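Local coordinates for envelope polyprotein (Puumala orthohantavirus, PDB 5FXU) that forms part of the antigenic surface of the hantavirus envelope as the Gn glycoprotein ectodomain, and probably works with its partner Gc in host-cell entry, at residues Ser52-Glu63 against Gln80-Leu91; Glu165-His173 against Phe348-Glu356. All blocks are in the same frame, centred on the assembly; numbering follows the deposited sequence.

Contact 1 (Ser52-Glu63 against Gln80-Leu91); sequences SSQQPFTKWTWE and QTKSSEINLRGL
Thr58 OG1 donates to Glu85 OE2 across 2.6 Å, reaching the oxygen on its anti side and 21° out of the carboxylate plane. The pair sits midway along an antiparallel beta ladder of strands 54-63 and 80-89. The Glu85 chain is bent at its second torsion (chi2 65°), which lays the carboxylate alongside Thr58, both side chains pointing the same way; Glu85 OE1 is hydrogen-bonded to Ser289 OG.

Ten backbone bonds, two at each hydrogen-bonded pair from Gln55-Leu88 to Glu63-Gln80, give the register. Phe57 N to Ile86 O and Ile86 N to Phe57 O, both 2.8 Å, are almost straight at 173°. The Phe57, Ile86 and Leu88 side chains form an apolar patch on a face otherwise largely polar: Leu88 CD1 lies over the Phe57 ring, 3.9 Å from its centroid, a CH-pi contact, while Leu91 CD2 approaches Phe57 CZ obliquely at 3.6 Å. Trp323 of the neighbouring parallel strand 321-323 packs against all three.

Where the ladder ends, the buried Gln55 amide turns back, and its OE1 accepts the Leu91 N-H at 2.8 Å, securing the chain just past Gly90. Further out, Arg89 makes two contacts. Gln54 CG packs over the centre of the guanidinium, 3.4 Å above it, and at the edge Arg89 NH1 makes a bent hydrogen bond of 2.6 Å to Ser52 O, of uncertain strength because Ser52 is poorly ordered. Towards the other end, the indole of Trp60 presents its edge: Trp60 NE1 lies 3.5 Å from Thr81 CB, while Thr81 OG1 is bonded to Thr284 O.

Contact 2 (Glu165-His173 against Phe348-Glu356); sequences EGVCFNPVH and FIPLPGEIE
Phe169 drives its ring against the backbone of 351-354, forming the tight part of a short antiparallel pairing between strands 167-171 and 348-354. Only two bridge pairs form, Asn170-Glu354 and Pro171-Gly353, consistent with the steep 110° between the strand axes. With CG trans to the backbone N (chi1 179°), the ring reaches across the strand: Phe169 CZ comes within 3.4 Å of Leu351 O, and Phe169 CE1 within 3.6 Å of Gly353 CA. Asn170 O, the Phe169 ring and Pro171 CA crowd the side of Gly353 where a CB would lie. Val187 of strand 185-197 also touches the buried ring. Val167 CG1 meets Ile355 CG2 at 3.5 Å, the nearest apolar approach.

Asn170 and Glu354 form the loose, solvent-facing side, where only the backbones pair. Glu354 N bonds to Asn170 O at 3.0 Å and Asn170 N to Glu354 O at 3.1 Å, yet the side chains do not meet: Glu354 is exposed and Asn170 partly so. One residue before Phe169, Cys168 is joined to Cys158 by a disulfide. Beyond Pro171 one further backbone bond follows: Val172 N bonds to Pro352 O at 3.0 Å, and Val172 CG2 meets Pro352 CG at 3.8 Å.

Overall arrangement
Contacts 1 and 2 lie on opposite sides of the chain's centre; their own centres are about 17 and 23 Å from it and 40 Å from each other. They do not touch; their nearest atoms are about 21 Å apart. Strand pairing nevertheless joins them: strand 54-64 runs beside 321-323, which pairs with 310-313, which in turn pairs with 340-354, the long strand of contact 2. Along the sequence the two follow in series, the first closing before the second opens. The one ligand near contact 1 is a glycan attached to the protein itself, the Trp62 side chain lying about 7 Å from an N-acetylglucosamine.

Contact 1 (Ser52-Glu63 against Gln80-Leu91)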
# COMPACT_ATOMS: atom_id res chain seq x y z
N SER A 52 4.90 -5.97 -13.29
CA SER A 52 5.88 -5.43 -14.26
C SER A 52 5.31 -5.00 -15.64
O SER A 52 6.04 -4.47 -16.47
CB SER A 52 7.02 -6.45 -14.43
OG SER A 52 6.51 -7.69 -14.90
N SER A 53 4.01 -5.22 -15.90
CA SER A 53 3.34 -4.68 -17.10
C SER A 53 3.12 -3.15 -16.99
O SER A 53 3.21 -2.56 -15.91
CB SER A 53 2.00 -5.37 -17.31
OG SER A 53 1.08 -4.96 -16.31
N GLN A 54 2.81 -2.53 -18.13
CA GLN A 54 2.59 -1.09 -18.22
C GLN A 54 1.25 -0.72 -17.64
O GLN A 54 0.25 -1.39 -17.89
CB GLN A 54 2.62 -0.61 -19.66
CG GLN A 54 3.99 -0.54 -20.26
CD GLN A 54 3.94 0.16 -21.60
OE1 GLN A 54 3.45 -0.41 -22.56
NE2 GLN A 54 4.40 1.42 -21.67
N GLN A 55 1.22 0.37 -16.87
CA GLN A 55 0.03 0.73 -16.11
C GLN A 55 -0.20 2.26 -16.20
O GLN A 55 0.68 3.05 -15.90
CB GLN A 55 0.14 0.15 -14.68
CG GLN A 55 1.34 0.63 -13.85
CD GLN A 55 2.11 -0.42 -13.01
OE1 GLN A 55 3.21 -0.11 -12.52
NE2 GLN A 55 1.56 -1.61 -12.78
N PRO A 56 -1.37 2.66 -16.73
CA PRO A 56 -1.60 4.09 -17.00
C PRO A 56 -1.93 4.92 -15.74
O PRO A 56 -2.86 4.61 -15.01
CB PRO A 56 -2.79 4.07 -17.97
CG PRO A 56 -3.54 2.83 -17.61
CD PRO A 56 -2.49 1.83 -17.21
N PHE A 57 -1.16 5.98 -15.56
CA PHE A 57 -1.27 6.93 -14.46
C PHE A 57 -1.41 8.34 -15.01
O PHE A 57 -0.88 8.67 -16.07
CB PHE A 57 0.01 6.90 -13.62
CG PHE A 57 -0.01 5.90 -12.51
CD1 PHE A 57 0.25 4.54 -12.75
CD2 PHE A 57 -0.26 6.30 -11.22
CE1 PHE A 57 0.25 3.62 -11.71
CE2 PHE A 57 -0.27 5.39 -10.19
CZ PHE A 57 -0.02 4.05 -10.43
N THR A 58 -2.13 9.17 -14.27
CA THR A 58 -2.11 10.58 -14.50
C THR A 58 -1.03 11.14 -13.62
O THR A 58 -1.09 11.00 -12.43
CB THR A 58 -3.45 11.20 -14.15
OG1 THR A 58 -4.38 10.77 -15.14
CG2 THR A 58 -3.36 12.75 -14.14
N LYS A 59 -0.03 11.76 -14.22
CA LYS A 59 1.00 12.47 -13.46
C LYS A 59 0.58 13.91 -13.20
O LYS A 59 0.33 14.63 -14.12
CB LYS A 59 2.29 12.47 -14.25
CG LYS A 59 3.45 13.11 -13.53
CD LYS A 59 4.63 13.11 -14.45
CE LYS A 59 5.79 13.82 -13.81
NZ LYS A 59 6.96 13.78 -14.72
N TRP A 60 0.55 14.32 -11.93
CA TRP A 60 0.09 15.60 -11.50
C TRP A 60 1.21 16.26 -10.71
O TRP A 60 1.67 15.72 -9.71
CB TRP A 60 -1.15 15.40 -10.61
CG TRP A 60 -1.74 16.67 -10.07
CD1 TRP A 60 -1.78 17.89 -10.70
CD2 TRP A 60 -2.38 16.86 -8.80
NE1 TRP A 60 -2.36 18.83 -9.90
CE2 TRP A 60 -2.76 18.23 -8.72
CE3 TRP A 60 -2.66 16.02 -7.73
CZ2 TRP A 60 -3.43 18.76 -7.60
CZ3 TRP A 60 -3.31 16.55 -6.63
CH2 TRP A 60 -3.69 17.91 -6.57
N THR A 61 1.66 17.43 -11.16
CA THR A 61 2.87 18.10 -10.64
C THR A 61 2.59 19.59 -10.37
O THR A 61 1.67 20.15 -10.93
CB THR A 61 4.03 17.99 -11.66
OG1 THR A 61 3.59 18.46 -12.95
CG2 THR A 61 4.45 16.59 -11.82
N TRP A 62 3.38 20.23 -9.52
CA TRP A 62 3.22 21.66 -9.27
C TRP A 62 4.53 22.41 -9.48
O TRP A 62 5.60 21.83 -9.30
CB TRP A 62 2.67 21.89 -7.86
CG TRP A 62 3.65 21.75 -6.71
CD1 TRP A 62 3.91 20.63 -5.99
CD2 TRP A 62 4.44 22.79 -6.13
NE1 TRP A 62 4.84 20.90 -5.02
CE2 TRP A 62 5.17 22.22 -5.07
CE3 TRP A 62 4.62 24.15 -6.42
CZ2 TRP A 62 6.08 22.96 -4.29
CZ3 TRP A 62 5.50 24.90 -5.62
CH2 TRP A 62 6.21 24.30 -4.57
N GLU A 63 4.42 23.70 -9.86
CA GLU A 63 5.55 24.63 -9.99
C GLU A 63 5.19 25.95 -9.33
O GLU A 63 4.05 26.37 -9.37
CB GLU A 63 5.87 24.91 -11.47
CG GLU A 63 6.16 23.66 -12.28
CD GLU A 63 6.74 23.91 -13.68
OE1 GLU A 63 6.46 24.97 -14.31
OE2 GLU A 63 7.47 23.01 -14.17
N GLN A 80 1.30 26.85 -10.21
CA GLN A 80 0.83 26.34 -11.44
C GLN A 80 0.92 24.83 -11.30
O GLN A 80 1.98 24.29 -10.97
CB GLN A 80 1.75 26.81 -12.54
CG GLN A 80 1.19 26.60 -13.93
CD GLN A 80 2.27 26.79 -14.95
OE1 GLN A 80 3.34 26.15 -14.87
NE2 GLN A 80 2.03 27.66 -15.90
N THR A 81 -0.21 24.15 -11.51
CA THR A 81 -0.20 22.70 -11.61
C THR A 81 -0.42 22.27 -13.03
O THR A 81 -0.89 23.03 -13.84
CB THR A 81 -1.27 22.06 -10.74
OG1 THR A 81 -2.55 22.33 -11.30
CG2 THR A 81 -1.20 22.56 -9.31
N LYS A 82 -0.01 21.06 -13.36
CA LYS A 82 -0.36 20.49 -14.64
C LYS A 82 -0.44 18.97 -14.54
O LYS A 82 0.04 18.39 -13.55
CB LYS A 82 0.64 20.91 -15.70
CG LYS A 82 2.02 20.31 -15.55
CD LYS A 82 2.93 20.73 -16.69
CE LYS A 82 4.42 20.53 -16.34
NZ LYS A 82 5.37 21.25 -17.24
N SER A 83 -1.01 18.35 -15.56
CA SER A 83 -1.12 16.91 -15.60
C SER A 83 -1.06 16.31 -16.99
O SER A 83 -1.34 16.99 -17.95
CB SER A 83 -2.39 16.44 -14.85
OG SER A 83 -3.53 17.18 -15.20
N SER A 84 -0.67 15.04 -17.05
CA SER A 84 -0.66 14.25 -18.28
C SER A 84 -0.76 12.76 -17.98
O SER A 84 -0.52 12.32 -16.85
CB SER A 84 0.61 14.53 -19.07
OG SER A 84 1.77 14.28 -18.32
N GLU A 85 -1.12 11.97 -18.99
CA GLU A 85 -1.23 10.52 -18.86
C GLU A 85 0.05 9.86 -19.31
O GLU A 85 0.56 10.15 -20.38
CB GLU A 85 -2.43 9.98 -19.63
CG GLU A 85 -3.72 10.10 -18.83
CD GLU A 85 -4.11 11.56 -18.57
OE1 GLU A 85 -4.46 12.24 -19.56
OE2 GLU A 85 -4.09 12.01 -17.40
N ILE A 86 0.60 9.01 -18.45
CA ILE A 86 1.84 8.28 -18.71
C ILE A 86 1.67 6.86 -18.26
O ILE A 86 0.71 6.56 -17.56
CB ILE A 86 3.02 8.86 -17.94
CG1 ILE A 86 2.75 8.81 -16.43
CG2 ILE A 86 3.27 10.28 -18.39
CD1 ILE A 86 3.97 9.12 -15.61
N ASN A 87 2.60 6.01 -18.67
CA ASN A 87 2.60 4.60 -18.29
C ASN A 87 3.74 4.37 -17.35
O ASN A 87 4.84 4.78 -17.63
CB ASN A 87 2.72 3.69 -19.50
CG ASN A 87 1.42 3.60 -20.28
OD1 ASN A 87 0.46 2.97 -19.83
ND2 ASN A 87 1.37 4.23 -21.42
N LEU A 88 3.47 3.76 -16.21
CA LEU A 88 4.50 3.36 -15.27
C LEU A 88 4.56 1.84 -15.29
O LEU A 88 3.63 1.20 -15.80
CB LEU A 88 4.17 3.88 -13.86
CG LEU A 88 4.16 5.42 -13.71
CD1 LEU A 88 3.71 5.84 -12.32
CD2 LEU A 88 5.53 6.02 -14.00
N ARG A 89 5.64 1.26 -14.79
CA ARG A 89 5.68 -0.17 -14.56
C ARG A 89 6.22 -0.50 -13.22
O ARG A 89 6.97 0.27 -12.64
CB ARG A 89 6.63 -0.87 -15.52
CG ARG A 89 6.51 -0.62 -17.01
CD ARG A 89 7.64 -1.39 -17.72
NE ARG A 89 7.41 -1.63 -19.15
CZ ARG A 89 6.66 -2.61 -19.68
NH1 ARG A 89 6.00 -3.47 -18.90
NH2 ARG A 89 6.54 -2.71 -21.01
N GLY A 90 5.89 -1.71 -12.76
CA GLY A 90 6.43 -2.23 -11.51
C GLY A 90 5.74 -1.75 -10.24
O GLY A 90 6.09 -2.20 -9.16
N LEU A 91 4.76 -0.86 -10.34
CA LEU A 91 4.08 -0.37 -9.15
C LEU A 91 3.14 -1.43 -8.59
O LEU A 91 2.72 -2.35 -9.30
CB LEU A 91 3.31 0.93 -9.40
CG LEU A 91 4.19 2.17 -9.27
CD1 LEU A 91 5.16 2.28 -10.44
CD2 LEU A 91 3.33 3.42 -9.16

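Contact 2 (Glu165-His173 against Phe348-Glu356)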
# COMPACT_ATOMS: atom_id res chain seq x y z
N GLU A 165 7.89 -5.66 18.70
CA GLU A 165 8.40 -4.70 19.68
C GLU A 165 9.39 -5.38 20.66
O GLU A 165 9.38 -5.08 21.84
CB GLU A 165 7.24 -4.01 20.46
CG GLU A 165 6.09 -3.44 19.62
CD GLU A 165 4.81 -3.07 20.40
OE1 GLU A 165 4.09 -4.00 20.82
OE2 GLU A 165 4.49 -1.86 20.57
N GLY A 166 10.23 -6.29 20.16
CA GLY A 166 11.15 -7.06 21.02
C GLY A 166 10.51 -8.10 21.92
O GLY A 166 11.11 -8.52 22.91
N VAL A 167 9.30 -8.55 21.58
CA VAL A 167 8.53 -9.48 22.40
C VAL A 167 7.94 -10.57 21.51
O VAL A 167 7.48 -10.27 20.41
CB VAL A 167 7.37 -8.76 23.12
CG1 VAL A 167 6.70 -9.69 24.11
CG2 VAL A 167 7.86 -7.50 23.84
N CYS A 168 7.93 -11.81 21.97
CA CYS A 168 7.35 -12.90 21.19
C CYS A 168 5.86 -13.00 21.44
O CYS A 168 5.45 -13.14 22.57
CB CYS A 168 8.06 -14.23 21.52
SG CYS A 168 9.72 -14.28 20.76
N PHE A 169 5.04 -12.89 20.39
CA PHE A 169 3.56 -12.75 20.52
C PHE A 169 2.78 -13.69 19.61
O PHE A 169 3.12 -13.78 18.44
CB PHE A 169 3.17 -11.30 20.20
CG PHE A 169 1.69 -11.02 20.27
CD1 PHE A 169 1.00 -11.11 21.48
CD2 PHE A 169 0.98 -10.65 19.13
CE1 PHE A 169 -0.37 -10.84 21.56
CE2 PHE A 169 -0.39 -10.38 19.21
CZ PHE A 169 -1.06 -10.47 20.42
N ASN A 170 1.71 -14.31 20.13
CA ASN A 170 0.77 -15.15 19.36
C ASN A 170 -0.68 -14.61 19.47
O ASN A 170 -1.25 -14.60 20.56
CB ASN A 170 0.79 -16.58 19.91
CG ASN A 170 0.18 -17.59 18.95
OD1 ASN A 170 -0.83 -18.23 19.26
ND2 ASN A 170 0.78 -17.73 17.78
N PRO A 171 -1.29 -14.16 18.35
CA PRO A 171 -2.63 -13.54 18.46
C PRO A 171 -3.74 -14.57 18.69
O PRO A 171 -3.51 -15.74 18.45
CB PRO A 171 -2.80 -12.85 17.11
CG PRO A 171 -1.99 -13.67 16.18
CD PRO A 171 -0.78 -14.09 16.96
N VAL A 172 -4.91 -14.11 19.15
CA VAL A 172 -6.11 -14.97 19.27
C VAL A 172 -6.46 -15.58 17.91
O VAL A 172 -6.25 -14.95 16.88
CB VAL A 172 -7.37 -14.25 19.87
CG1 VAL A 172 -7.16 -13.88 21.33
CG2 VAL A 172 -7.79 -13.02 19.06
N HIS A 173 -6.91 -16.84 17.92
CA HIS A 173 -7.22 -17.64 16.72
C HIS A 173 -8.71 -18.02 16.53
O HIS A 173 -9.11 -18.26 15.38
CB HIS A 173 -6.34 -18.91 16.72
CG HIS A 173 -6.72 -19.93 17.75
ND1 HIS A 173 -6.13 -19.99 19.00
CD2 HIS A 173 -7.61 -20.95 17.72
CE1 HIS A 173 -6.65 -20.98 19.70
NE2 HIS A 173 -7.56 -21.58 18.94
N PHE A 348 -0.48 0.47 12.09
CA PHE A 348 -0.37 -0.41 13.26
C PHE A 348 -1.74 -0.59 13.90
O PHE A 348 -2.51 0.37 14.00
CB PHE A 348 0.62 0.16 14.26
CG PHE A 348 2.00 0.33 13.69
CD1 PHE A 348 2.35 1.49 13.00
CD2 PHE A 348 2.95 -0.69 13.80
CE1 PHE A 348 3.62 1.65 12.46
CE2 PHE A 348 4.23 -0.53 13.27
CZ PHE A 348 4.56 0.63 12.59
N ILE A 349 -2.04 -1.81 14.32
CA ILE A 349 -3.25 -2.11 15.08
C ILE A 349 -2.92 -2.96 16.31
O ILE A 349 -2.00 -3.80 16.27
CB ILE A 349 -4.33 -2.81 14.22
CG1 ILE A 349 -3.90 -4.21 13.77
CG2 ILE A 349 -4.69 -1.94 13.02
CD1 ILE A 349 -5.00 -5.03 13.12
N PRO A 350 -3.67 -2.74 17.41
CA PRO A 350 -3.52 -3.58 18.58
C PRO A 350 -4.21 -4.93 18.38
O PRO A 350 -5.34 -4.97 17.92
CB PRO A 350 -4.21 -2.77 19.67
CG PRO A 350 -5.27 -2.00 18.96
CD PRO A 350 -4.69 -1.69 17.61
N LEU A 351 -3.53 -6.02 18.70
CA LEU A 351 -4.13 -7.35 18.67
C LEU A 351 -4.17 -7.98 20.05
O LEU A 351 -3.19 -7.91 20.79
CB LEU A 351 -3.35 -8.30 17.77
CG LEU A 351 -3.36 -8.03 16.27
CD1 LEU A 351 -2.40 -8.90 15.47
CD2 LEU A 351 -4.75 -8.19 15.72
N PRO A 352 -5.29 -8.61 20.40
CA PRO A 352 -5.35 -9.41 21.61
C PRO A 352 -4.74 -10.78 21.37
O PRO A 352 -4.87 -11.34 20.28
CB PRO A 352 -6.85 -9.51 21.87
CG PRO A 352 -7.45 -9.53 20.51
CD PRO A 352 -6.56 -8.68 19.65
N GLY A 353 -4.05 -11.30 22.38
CA GLY A 353 -3.40 -12.61 22.30
C GLY A 353 -2.62 -12.96 23.55
O GLY A 353 -2.99 -12.54 24.65
N GLU A 354 -1.51 -13.69 23.38
CA GLU A 354 -0.69 -14.16 24.50
C GLU A 354 0.80 -13.94 24.21
O GLU A 354 1.31 -14.35 23.18
CB GLU A 354 -0.98 -15.62 24.78
CG GLU A 354 -2.43 -15.93 25.13
CD GLU A 354 -2.60 -17.16 26.01
OE1 GLU A 354 -2.05 -17.13 27.13
OE2 GLU A 354 -3.31 -18.15 25.63
N ILE A 355 1.50 -13.27 25.13
CA ILE A 355 2.94 -12.95 25.00
C ILE A 355 3.93 -14.12 25.17
O ILE A 355 5.00 -14.12 24.55
CB ILE A 355 3.29 -11.73 25.91
CG1 ILE A 355 2.90 -10.43 25.18
CG2 ILE A 355 4.77 -11.70 26.30
CD1 ILE A 355 3.01 -9.16 26.00
N GLU A 356 3.61 -15.11 26.00
CA GLU A 356 4.51 -16.26 26.25
C GLU A 356 5.87 -15.84 26.86
O GLU A 356 6.70 -15.21 26.19
CB GLU A 356 4.76 -17.10 24.97
CG GLU A 356 3.56 -17.44 24.12
CD GLU A 356 2.52 -18.23 24.87
OE1 GLU A 356 2.83 -19.32 25.38
OE2 GLU A 356 1.39 -17.76 24.94